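Local coordinates for ARF-like GTPase (Chlamydomonas reinhardtii, PDB 4M9Q), which is an Arl13B protein of the ADP-ribosylation factor family, a small G protein with a P-loop fold that binds phosphoaminophosphonic acid-guanylate ester and a magnesium ion, at residues 3-8 / 71-76; 8-13 / 53-58; 109-114 / 142-147. One frame throughout, in Å; residues are numbered along the deposited sequence. Where two conformers were deposited one is given.

Contact 1 (3-8 / 71-76); sequences RKITIA and EVHAIV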
loop_
_atom_site.group_PDB
_atom_site.type_symbol
_atom_site.label_atom_id
_atom_site.label_comp_id
_atom_site.label_asym_id
_atom_site.label_seq_id
_atom_site.Cartn_x
_atom_site.Cartn_y
_atom_site.Cartn_z
ATOM N N ARG A 3 16.669 8.997 -7.401
ATOM C CA ARG A 3 15.362 8.821 -7.940
ATOM C C ARG A 3 14.363 8.666 -6.835
ATOM O O ARG A 3 14.692 8.090 -5.805
ATOM C CB ARG A 3 15.332 7.517 -8.694
ATOM C CG ARG A 3 16.671 6.974 -9.131
ATOM C CD ARG A 3 16.873 7.160 -10.611
ATOM N NE ARG A 3 17.504 5.991 -11.240
ATOM C CZ ARG A 3 16.908 5.184 -12.122
ATOM N NH1 ARG A 3 15.657 5.391 -12.496
ATOM N NH2 ARG A 3 17.571 4.166 -12.640
ATOM N N LYS A 4 13.133 9.122 -7.093
ATOM C CA LYS A 4 12.047 9.112 -6.117
ATOM C C LYS A 4 10.910 8.252 -6.628
ATOM O O LYS A 4 10.474 8.427 -7.755
ATOM C CB LYS A 4 11.539 10.532 -5.879
ATOM C CG LYS A 4 10.268 10.612 -4.991
ATOM C CD LYS A 4 10.482 11.324 -3.651
ATOM C CE LYS A 4 9.491 12.488 -3.501
ATOM N NZ LYS A 4 9.644 13.278 -2.243
ATOM N N ILE A 5 10.461 7.313 -5.794
ATOM C CA ILE A 5 9.232 6.528 -5.981
ATOM C C ILE A 5 8.225 7.053 -4.986
ATOM O O ILE A 5 8.596 7.359 -3.875
ATOM C CB ILE A 5 9.422 5.056 -5.529
ATOM C CG1 ILE A 5 10.111 4.230 -6.585
ATOM C CG2 ILE A 5 8.107 4.312 -5.353
ATOM C CD1 ILE A 5 9.907 2.774 -6.271
ATOM N N THR A 6 6.946 7.057 -5.323
ATOM C CA THR A 6 5.926 7.395 -4.374
ATOM C C THR A 6 5.000 6.164 -4.271
ATOM O O THR A 6 4.681 5.520 -5.284
ATOM C CB THR A 6 5.154 8.648 -4.839
ATOM O OG1 THR A 6 6.074 9.728 -4.995
ATOM C CG2 THR A 6 4.050 9.070 -3.844
ATOM N N ILE A 7 4.573 5.858 -3.051
ATOM C CA ILE A 7 3.783 4.696 -2.782
ATOM C C ILE A 7 2.627 5.085 -1.896
ATOM O O ILE A 7 2.808 5.872 -0.978
ATOM C CB ILE A 7 4.626 3.688 -2.025
ATOM C CG1 ILE A 7 5.561 2.977 -2.956
ATOM C CG2 ILE A 7 3.804 2.610 -1.390
ATOM C CD1 ILE A 7 6.566 2.211 -2.107
ATOM N N ALA A 8 1.443 4.541 -2.165
ATOM C CA ALA A 8 0.272 4.741 -1.261
ATOM C C ALA A 8 0.091 3.495 -0.493
ATOM O O ALA A 8 0.105 2.419 -1.045
ATOM C CB ALA A 8 -1.001 5.030 -2.046
ATOM N N GLU A 71 -0.507 10.194 -8.640
ATOM C CA GLU A 71 0.870 10.545 -8.262
ATOM C C GLU A 71 1.688 9.371 -7.681
ATOM O O GLU A 71 2.798 9.556 -7.240
ATOM C CB GLU A 71 0.871 11.723 -7.300
ATOM C CG GLU A 71 0.319 11.412 -5.929
ATOM C CD GLU A 71 0.022 12.669 -5.152
ATOM O OE1 GLU A 71 -1.173 13.092 -5.096
ATOM O OE2 GLU A 71 1.007 13.241 -4.615
ATOM N N VAL A 72 1.174 8.161 -7.808
ATOM C CA VAL A 72 1.758 7.007 -7.146
ATOM C C VAL A 72 2.348 6.050 -8.187
ATOM O O VAL A 72 1.804 5.902 -9.274
ATOM C CB VAL A 72 0.653 6.352 -6.297
ATOM C CG1 VAL A 72 0.275 4.991 -6.830
ATOM C CG2 VAL A 72 1.001 6.426 -4.817
ATOM N N HIS A 73 3.494 5.448 -7.875
ATOM C CA HIS A 73 4.110 4.508 -8.769
ATOM C C HIS A 73 3.657 3.122 -8.458
ATOM O O HIS A 73 3.732 2.261 -9.327
ATOM C CB HIS A 73 5.598 4.528 -8.623
ATOM C CG HIS A 73 6.243 5.803 -9.075
ATOM N ND1 HIS A 73 6.449 6.858 -8.239
ATOM C CD2 HIS A 73 6.781 6.156 -10.293
ATOM C CE1 HIS A 73 7.054 7.840 -8.894
ATOM N NE2 HIS A 73 7.269 7.412 -10.160
ATOM N N ALA A 74 3.235 2.873 -7.208
ATOM C CA ALA A 74 2.893 1.534 -6.762
ATOM C C ALA A 74 2.055 1.639 -5.509
ATOM O O ALA A 74 1.923 2.753 -4.915
ATOM C CB ALA A 74 4.143 0.724 -6.475
ATOM N N ILE A 75 1.507 0.492 -5.092
ATOM C CA ILE A 75 0.638 0.422 -3.931
ATOM C C ILE A 75 1.147 -0.636 -2.977
ATOM O O ILE A 75 1.644 -1.660 -3.425
ATOM C CB ILE A 75 -0.779 0.034 -4.366
ATOM C CG1 ILE A 75 -1.520 1.281 -4.838
ATOM C CG2 ILE A 75 -1.528 -0.696 -3.236
ATOM C CD1 ILE A 75 -3.025 1.142 -4.739
ATOM N N VAL A 76 1.078 -0.376 -1.671
ATOM C CA VAL A 76 1.149 -1.432 -0.704
ATOM C C VAL A 76 -0.303 -1.573 -0.227
ATOM O O VAL A 76 -0.865 -0.601 0.250
ATOM C CB VAL A 76 2.083 -1.113 0.425
ATOM C CG1 VAL A 76 2.027 -2.194 1.490
ATOM C CG2 VAL A 76 3.508 -0.937 -0.077
#
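Lys4 stands at the margin of the contact. Lys4 O lies 3.7 Å from CE1 of the His73 ring, and the Lys4 side chain leads away. Ile5 crosses the root of His73 obliquely, with Ile5 CG2 4.1 Å from His73 CB. The Ile5 side chain also packs on Val169 of helix 157-190.

Thr6 is gripped twice by one residue. Thr6 N donates to His73 ND1 at 3.0 Å, and the bond is nearly straight at 163°. The donor sits 23° out of the ring plane. His73 N in turn donates to Thr6 O at 2.9 Å, from above the carbonyl plane. ND1 reaches Thr6 N because CG lies beside the backbone N of His73 (chi1 -67°), which swings the ring back along strand 3-10. ND1 accepts here, and NE2 is hydrogen-bonded to Asp177 of helix 157-190. The ring is therefore held from both nitrogens, and the acidic partner may raise its basicity. Thr6 CB also rests on Glu71 O.

Ile7 turns to the same face of the sheet as Ala74. Ile7 CG2, anti to the backbone N, meets Val76 CG2 at 3.8 Å. Its CA approaches Ala74 O in a CA-H...O contact.

Ala8 faces the other way, with Ile75. Ala8 CB touches Val72 CG2 at 3.7 Å. Its N makes a weak bond to Ala74 O. Ala8 O receives Val76 N at 3.0 Å, in the carbonyl plane.

The histidine thus prolongs the pairing beyond the start of strand 74-80, where its side chain stands in for a backbone acceptor. From Ile7 onward the pairing is parallel, Ile7 with Ala74 and Ala8 with Ile75. It joins two central strands of the mixed sheet in the P-loop fold of small G proteins.

Contact 2 (8-13 / 53-58); sequences ALLGLD and FDLGGG. With GNP (phosphoaminophosphonic acid-guanylate ester), chain D.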
loop_
_atom_site.group_PDB
_atom_site.type_symbol
_atom_site.label_atom_id
_atom_site.label_comp_id
_atom_site.label_asym_id
_atom_site.label_seq_id
_atom_site.Cartn_x
_atom_site.Cartn_y
_atom_site.Cartn_z
ATOM N N ALA A 8 1.443 4.541 -2.165
ATOM C CA ALA A 8 0.272 4.741 -1.261
ATOM C C ALA A 8 0.091 3.495 -0.493
ATOM O O ALA A 8 0.105 2.419 -1.045
ATOM C CB ALA A 8 -1.001 5.030 -2.046
ATOM N N LEU A 9 -0.113 3.630 0.806
ATOM C CA LEU A 9 -0.313 2.471 1.720
ATOM C C LEU A 9 -1.807 2.407 1.964
ATOM O O LEU A 9 -2.366 3.285 2.612
ATOM C CB LEU A 9 0.463 2.746 3.000
ATOM C CG LEU A 9 0.863 1.743 4.074
ATOM C CD1 LEU A 9 1.200 0.372 3.516
ATOM C CD2 LEU A 9 2.005 2.316 4.912
ATOM N N LEU A 10 -2.465 1.420 1.381
ATOM C CA LEU A 10 -3.899 1.354 1.385
ATOM C C LEU A 10 -4.340 0.044 2.020
ATOM O O LEU A 10 -3.517 -0.813 2.334
ATOM C CB LEU A 10 -4.406 1.411 -0.058
ATOM C CG LEU A 10 -4.010 2.623 -0.922
ATOM C CD1 LEU A 10 -4.642 2.438 -2.284
ATOM C CD2 LEU A 10 -4.434 3.909 -0.267
ATOM N N GLY A 11 -5.651 -0.088 2.214
ATOM C CA GLY A 11 -6.240 -1.244 2.901
ATOM C C GLY A 11 -7.305 -0.779 3.876
ATOM O O GLY A 11 -7.330 0.371 4.231
ATOM N N LEU A 12 -8.154 -1.692 4.336
ATOM C CA LEU A 12 -9.305 -1.316 5.155
ATOM C C LEU A 12 -8.817 -0.811 6.506
ATOM O O LEU A 12 -7.682 -1.091 6.936
ATOM C CB LEU A 12 -10.223 -2.517 5.400
ATOM C CG LEU A 12 -10.884 -3.221 4.219
ATOM C CD1 LEU A 12 -11.770 -4.358 4.721
ATOM C CD2 LEU A 12 -11.669 -2.258 3.320
ATOM N N ASP A 13 -9.695 -0.092 7.190
ATOM C CA ASP A 13 -9.414 0.289 8.547
ATOM C C ASP A 13 -9.109 -0.980 9.347
ATOM O O ASP A 13 -9.655 -2.039 9.100
ATOM C CB ASP A 13 -10.581 1.053 9.148
ATOM C CG ASP A 13 -11.838 0.237 9.203
ATOM O OD1 ASP A 13 -12.440 0.030 8.125
ATOM O OD2 ASP A 13 -12.229 -0.206 10.314
ATOM N N PHE A 53 2.690 7.360 1.535
ATOM C CA PHE A 53 1.470 7.981 2.052
ATOM C C PHE A 53 0.573 6.920 2.732
ATOM O O PHE A 53 0.058 6.033 2.086
ATOM C CB PHE A 53 0.740 8.643 0.922
ATOM C CG PHE A 53 1.421 9.882 0.419
ATOM C CD1 PHE A 53 2.061 9.902 -0.819
ATOM C CD2 PHE A 53 1.397 11.058 1.175
ATOM C CE1 PHE A 53 2.643 11.055 -1.289
ATOM C CE2 PHE A 53 2.029 12.220 0.706
ATOM C CZ PHE A 53 2.658 12.215 -0.532
ATOM N N ASP A 54 0.437 7.016 4.041
ATOM C CA ASP A 54 -0.394 6.113 4.803
ATOM C C ASP A 54 -1.776 6.748 4.946
ATOM O O ASP A 54 -1.945 7.686 5.688
ATOM C CB ASP A 54 0.275 5.856 6.151
ATOM C CG ASP A 54 -0.675 5.259 7.190
ATOM O OD1 ASP A 54 -1.630 4.531 6.827
ATOM O OD2 ASP A 54 -0.463 5.514 8.396
ATOM N N LEU A 55 -2.747 6.278 4.186
ATOM C CA LEU A 55 -4.064 6.869 4.159
ATOM C C LEU A 55 -4.979 6.118 5.095
ATOM O O LEU A 55 -4.881 4.901 5.211
ATOM C CB LEU A 55 -4.633 6.775 2.754
ATOM C CG LEU A 55 -4.192 7.845 1.756
ATOM C CD1 LEU A 55 -2.921 8.594 2.187
ATOM C CD2 LEU A 55 -4.054 7.276 0.362
ATOM N N GLY A 56 -5.902 6.816 5.725
ATOM C CA GLY A 56 -6.900 6.149 6.556
ATOM C C GLY A 56 -7.749 5.214 5.734
ATOM O O GLY A 56 -8.011 5.505 4.568
ATOM N N GLY A 57 -8.192 4.106 6.341
ATOM C CA GLY A 57 -9.029 3.151 5.661
ATOM C C GLY A 57 -10.483 3.096 6.061
ATOM O O GLY A 57 -11.225 2.329 5.486
ATOM N N GLY A 58 -10.924 3.886 7.034
ATOM C CA GLY A 58 -12.333 3.930 7.413
ATOM C C GLY A 58 -13.224 4.238 6.237
ATOM O O GLY A 58 -12.811 4.953 5.324
HETATM P PG GNP D . -6.825 3.017 9.858
HETATM O O1G GNP D . -5.726 4.138 10.258
HETATM O O2G GNP D . -6.780 2.694 8.324
HETATM O O3G GNP D . -8.178 3.499 10.412
HETATM N N3B GNP D . -6.314 1.564 10.576
HETATM P PB GNP D . -4.728 1.056 10.286
HETATM O O1B GNP D . -3.690 2.288 10.170
HETATM O O2B GNP D . -4.780 0.203 9.049
HETATM O O3A GNP D . -4.472 0.137 11.556
HETATM P PA GNP D . -3.362 0.307 12.683
HETATM O O1A GNP D . -3.863 1.494 13.411
HETATM O O2A GNP D . -2.033 0.267 12.016
HETATM O "O5'" GNP D . -3.626 -1.056 13.473
HETATM C "C5'" GNP D . -4.978 -1.400 13.862
HETATM C "C4'" GNP D . -4.965 -2.288 15.134
HETATM O "O4'" GNP D . -4.291 -3.502 14.773
HETATM C "C3'" GNP D . -4.104 -1.746 16.265
HETATM O "O3'" GNP D . -4.452 -2.296 17.535
HETATM C "C2'" GNP D . -2.757 -2.328 16.001
HETATM O "O2'" GNP D . -1.935 -2.448 17.124
HETATM C "C1'" GNP D . -3.138 -3.709 15.568
HETATM N N9 GNP D . -2.131 -4.441 14.795
HETATM C C8 GNP D . -1.476 -3.956 13.741
HETATM N N7 GNP D . -0.675 -4.892 13.212
HETATM C C5 GNP D . -0.801 -5.996 13.956
HETATM C C6 GNP D . -0.182 -7.332 13.916
HETATM O O6 GNP D . 0.667 -7.637 13.058
HETATM N N1 GNP D . -0.576 -8.202 14.821
HETATM C C2 GNP D . -1.509 -7.908 15.779
HETATM N N2 GNP D . -1.807 -8.875 16.651
HETATM N N3 GNP D . -2.126 -6.702 15.887
HETATM C C4 GNP D . -1.770 -5.705 15.008
#
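Two backbone bonds join strands 8-10 and 53-55 side by side. Leu9 N donates to Phe53 O at 2.7 Å, almost straight at 169° and in the carbonyl plane. Leu55 N reaches back to Leu9 O in a weak bond. Beyond the strands the two segments meet again, where Asp13 N makes a weak bond of 3.3 Å to Gly57 O.

The apolar contacts lie on both faces of the sheet. Leu10 and Leu55 run alongside each other and point the same way, and their CD2 methyls meet at 3.4 Å. Leu9 CG is anti to its backbone N (chi1 -163°), which brings CD2 obliquely across Asp54 CB.

The fold is that of a P-loop G protein. Segment 8-13 runs into the probable Walker A loop, which includes Gly11, and the Asp-Leu-Gly-Gly sequence at 54-57 corresponds to the switch II start of the ARF family.

Glycine fits tightly here. Gly57 CA lies 3.6 Å from Gly11 O, and a side chain on Gly57 would collide with that oxygen. At Gly11 the backbone angles themselves would jam a CB against Leu10 O.

Polar and charged groups line the nucleotide end. Gly57 N donates to O2G of phosphoaminophosphonic acid-guanylate ester at 2.8 Å. Asp13 CB packs against Gly58 N, while its carboxylate forms a salt bridge with Arg86. Asp54 OD2 is hydrogen-bonded to Thr18, a residue of the magnesium site.

Contact 3 (109-114 / 142-147); sequences CIFANK and FPCTAK. With GNP (phosphoaminophosphonic acid-guanylate ester), chain D.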
loop_
_atom_site.group_PDB
_atom_site.type_symbol
_atom_site.label_atom_id
_atom_site.label_comp_id
_atom_site.label_asym_id
_atom_site.label_seq_id
_atom_site.Cartn_x
_atom_site.Cartn_y
_atom_site.Cartn_z
ATOM N N CYS A 109 1.941 -4.528 -3.685
ATOM C CA CYS A 109 2.518 -5.397 -2.711
ATOM C C CYS A 109 1.419 -5.623 -1.660
ATOM O O CYS A 109 0.957 -4.698 -1.056
ATOM C CB CYS A 109 3.726 -4.729 -2.115
ATOM S SG CYS A 109 4.357 -5.596 -0.699
ATOM N N ILE A 110 0.954 -6.849 -1.516
ATOM C CA ILE A 110 -0.131 -7.139 -0.635
ATOM C C ILE A 110 0.450 -7.771 0.607
ATOM O O ILE A 110 1.119 -8.806 0.531
ATOM C CB ILE A 110 -1.133 -8.102 -1.303
ATOM C CG1 ILE A 110 -1.691 -7.442 -2.583
ATOM C CG2 ILE A 110 -2.269 -8.462 -0.335
ATOM C CD1 ILE A 110 -2.165 -8.386 -3.653
ATOM N N PHE A 111 0.235 -7.147 1.755
ATOM C CA PHE A 111 0.713 -7.727 2.995
ATOM C C PHE A 111 -0.418 -8.437 3.709
ATOM O O PHE A 111 -1.423 -7.854 4.045
ATOM C CB PHE A 111 1.292 -6.654 3.888
ATOM C CG PHE A 111 2.671 -6.208 3.496
ATOM C CD1 PHE A 111 3.696 -7.061 3.569
ATOM C CD2 PHE A 111 2.925 -4.906 3.141
ATOM C CE1 PHE A 111 4.983 -6.657 3.251
ATOM C CE2 PHE A 111 4.210 -4.464 2.840
ATOM C CZ PHE A 111 5.240 -5.345 2.871
ATOM N N ALA A 112 -0.262 -9.727 3.914
ATOM C CA ALA A 112 -1.253 -10.509 4.664
ATOM C C ALA A 112 -0.858 -10.363 6.121
ATOM O O ALA A 112 -0.126 -11.193 6.655
ATOM C CB ALA A 112 -1.225 -11.987 4.253
ATOM N N ASN A 113 -1.322 -9.296 6.740
ATOM C CA ASN A 113 -0.842 -8.887 8.060
ATOM C C ASN A 113 -1.462 -9.668 9.246
ATOM O O ASN A 113 -2.465 -10.361 9.124
ATOM C CB ASN A 113 -1.057 -7.388 8.228
ATOM C CG ASN A 113 -0.342 -6.830 9.429
ATOM O OD1 ASN A 113 0.788 -7.252 9.762
ATOM N ND2 ASN A 113 -0.988 -5.902 10.112
ATOM N N LYS A 114 -0.814 -9.574 10.391
ATOM C CA LYS A 114 -1.338 -10.141 11.664
ATOM C C LYS A 114 -1.174 -11.666 11.732
ATOM O O LYS A 114 -2.033 -12.354 12.233
ATOM C CB LYS A 114 -2.801 -9.721 11.879
ATOM C CG LYS A 114 -3.045 -8.192 11.780
ATOM C CD LYS A 114 -4.222 -7.745 12.652
ATOM C CE LYS A 114 -4.636 -6.315 12.415
ATOM N NZ LYS A 114 -5.948 -5.947 13.035
ATOM N N PHE A 142 2.620 -11.169 0.704
ATOM C CA PHE A 142 3.629 -11.452 1.693
ATOM C C PHE A 142 2.962 -11.481 3.041
ATOM O O PHE A 142 2.400 -10.492 3.471
ATOM C CB PHE A 142 4.646 -10.335 1.730
ATOM C CG PHE A 142 5.389 -10.157 0.444
ATOM C CD1 PHE A 142 4.957 -9.240 -0.497
ATOM C CD2 PHE A 142 6.543 -10.868 0.200
ATOM C CE1 PHE A 142 5.645 -9.055 -1.667
ATOM C CE2 PHE A 142 7.226 -10.705 -0.981
ATOM C CZ PHE A 142 6.766 -9.810 -1.919
ATOM N N PRO A 143 3.008 -12.631 3.716
ATOM C CA PRO A 143 2.541 -12.650 5.064
ATOM C C PRO A 143 3.484 -11.899 5.983
ATOM O O PRO A 143 4.689 -11.966 5.792
ATOM C CB PRO A 143 2.526 -14.143 5.420
ATOM C CG PRO A 143 3.125 -14.868 4.288
ATOM C CD PRO A 143 3.408 -13.931 3.189
ATOM N N CYS A 144 2.960 -11.241 7.025
ATOM C CA CYS A 144 3.810 -10.473 7.908
ATOM C C CYS A 144 3.133 -10.206 9.225
ATOM O O CYS A 144 1.953 -10.529 9.442
ATOM C CB CYS A 144 4.168 -9.137 7.268
ATOM S SG CYS A 144 2.715 -8.097 7.091
ATOM N N THR A 145 3.911 -9.597 10.116
ATOM C CA THR A 145 3.461 -9.197 11.449
ATOM C C THR A 145 4.027 -7.824 11.730
ATOM O O THR A 145 5.170 -7.659 12.116
ATOM C CB THR A 145 3.968 -10.235 12.472
ATOM O OG1 THR A 145 3.470 -11.492 12.053
ATOM C CG2 THR A 145 3.500 -9.940 13.887
ATOM N N ALA A 146 3.229 -6.832 11.435
ATOM C CA ALA A 146 3.613 -5.441 11.556
ATOM C C ALA A 146 3.836 -5.137 13.035
ATOM O O ALA A 146 4.573 -4.227 13.351
ATOM C CB ALA A 146 2.500 -4.553 10.993
ATOM N N LYS A 147 3.172 -5.848 13.929
ATOM C CA LYS A 147 3.339 -5.633 15.366
ATOM C C LYS A 147 4.001 -6.834 16.018
ATOM O O LYS A 147 3.323 -7.666 16.624
ATOM C CB LYS A 147 1.976 -5.365 16.039
ATOM C CG LYS A 147 2.074 -4.756 17.437
ATOM C CD LYS A 147 0.727 -4.704 18.147
ATOM C CE LYS A 147 0.849 -4.277 19.616
ATOM N NZ LYS A 147 0.238 -5.244 20.589
HETATM P PG GNP D . -6.825 3.017 9.858
HETATM O O1G GNP D . -5.726 4.138 10.258
HETATM O O2G GNP D . -6.780 2.694 8.324
HETATM O O3G GNP D . -8.178 3.499 10.412
HETATM N N3B GNP D . -6.314 1.564 10.576
HETATM P PB GNP D . -4.728 1.056 10.286
HETATM O O1B GNP D . -3.690 2.288 10.170
HETATM O O2B GNP D . -4.780 0.203 9.049
HETATM O O3A GNP D . -4.472 0.137 11.556
HETATM P PA GNP D . -3.362 0.307 12.683
HETATM O O1A GNP D . -3.863 1.494 13.411
HETATM O O2A GNP D . -2.033 0.267 12.016
HETATM O "O5'" GNP D . -3.626 -1.056 13.473
HETATM C "C5'" GNP D . -4.978 -1.400 13.862
HETATM C "C4'" GNP D . -4.965 -2.288 15.134
HETATM O "O4'" GNP D . -4.291 -3.502 14.773
HETATM C "C3'" GNP D . -4.104 -1.746 16.265
HETATM O "O3'" GNP D . -4.452 -2.296 17.535
HETATM C "C2'" GNP D . -2.757 -2.328 16.001
HETATM O "O2'" GNP D . -1.935 -2.448 17.124
HETATM C "C1'" GNP D . -3.138 -3.709 15.568
HETATM N N9 GNP D . -2.131 -4.441 14.795
HETATM C C8 GNP D . -1.476 -3.956 13.741
HETATM N N7 GNP D . -0.675 -4.892 13.212
HETATM C C5 GNP D . -0.801 -5.996 13.956
HETATM C C6 GNP D . -0.182 -7.332 13.916
HETATM O O6 GNP D . 0.667 -7.637 13.058
HETATM N N1 GNP D . -0.576 -8.202 14.821
HETATM C C2 GNP D . -1.509 -7.908 15.779
HETATM N N2 GNP D . -1.807 -8.875 16.651
HETATM N N3 GNP D . -2.126 -6.702 15.887
HETATM C C4 GNP D . -1.770 -5.705 15.008
#
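Cys109 SG lies between two phenylalanines. Cys109 SG touches Phe142 CD1 at 3.7 Å and stands over one face of the Phe111 ring, offset toward its rim. Phe111 CD1 meets Phe142 CB, the two side chains crossing obliquely. Cys144 SG approaches Phe111 CB at 3.8 Å, oblique to the ring. These residues join the two strands of a beta-alpha-beta unit, 108-113 and 139-143 with helix 123-129 between them, in a P-loop fold.

Parallel backbone pairing runs beside these side chains. Phe142 N donates to Ile110 O at 2.8 Å, nearly along the C=O axis. Ala112 N then bonds to Phe142 O, and Cys144 N to Ala112 O. In these two bonds the donor sits well above the carbonyl plane.

At the ends of the strands lies the guanine pocket, with the Asn-Lys pair of the G4 motif and the Thr-Ala-Lys turn at the G5 position. Asn113 CG is anti to its backbone N (chi1 -168°). Asn113 OD1 thereby receives Ala146 N at 3.0 Å, in the carbonyl plane, and steadies the turn. Asn113 ND2 is hydrogen-bonded to Ala15 O and lies 3.3 Å from N7 of phosphoaminophosphonic acid-guanylate ester. The aliphatic chain of Lys114 extends along the base of this ligand, and its NZ forms a salt bridge with Asp80. Lys147 CB touches the base at C5, and Lys147 N donates to ligand O6 at 3.2 Å and 162°.

Strand 3-10 opens the chain and serves contacts 1 and 2, which share Ala8. After helix 17-24 and strand 38-45, the chain returns along strand 48-55 and closes contact 2. Strand 74-80 comes later and closes contact 1 on the other side of strand 3-10. The loop of contact 2 therefore lies within that of contact 1 along the chain. Contact 3 follows in series. Its loop runs from 109-114 through helix 123-129 to 142-147, where the sheet ends. Val76 of contact 1 packs on Phe111 of contact 3. Contacts 2 and 3 do not touch, but both reach phosphoaminophosphonic acid-guanylate ester, one at the phosphates and one at the base.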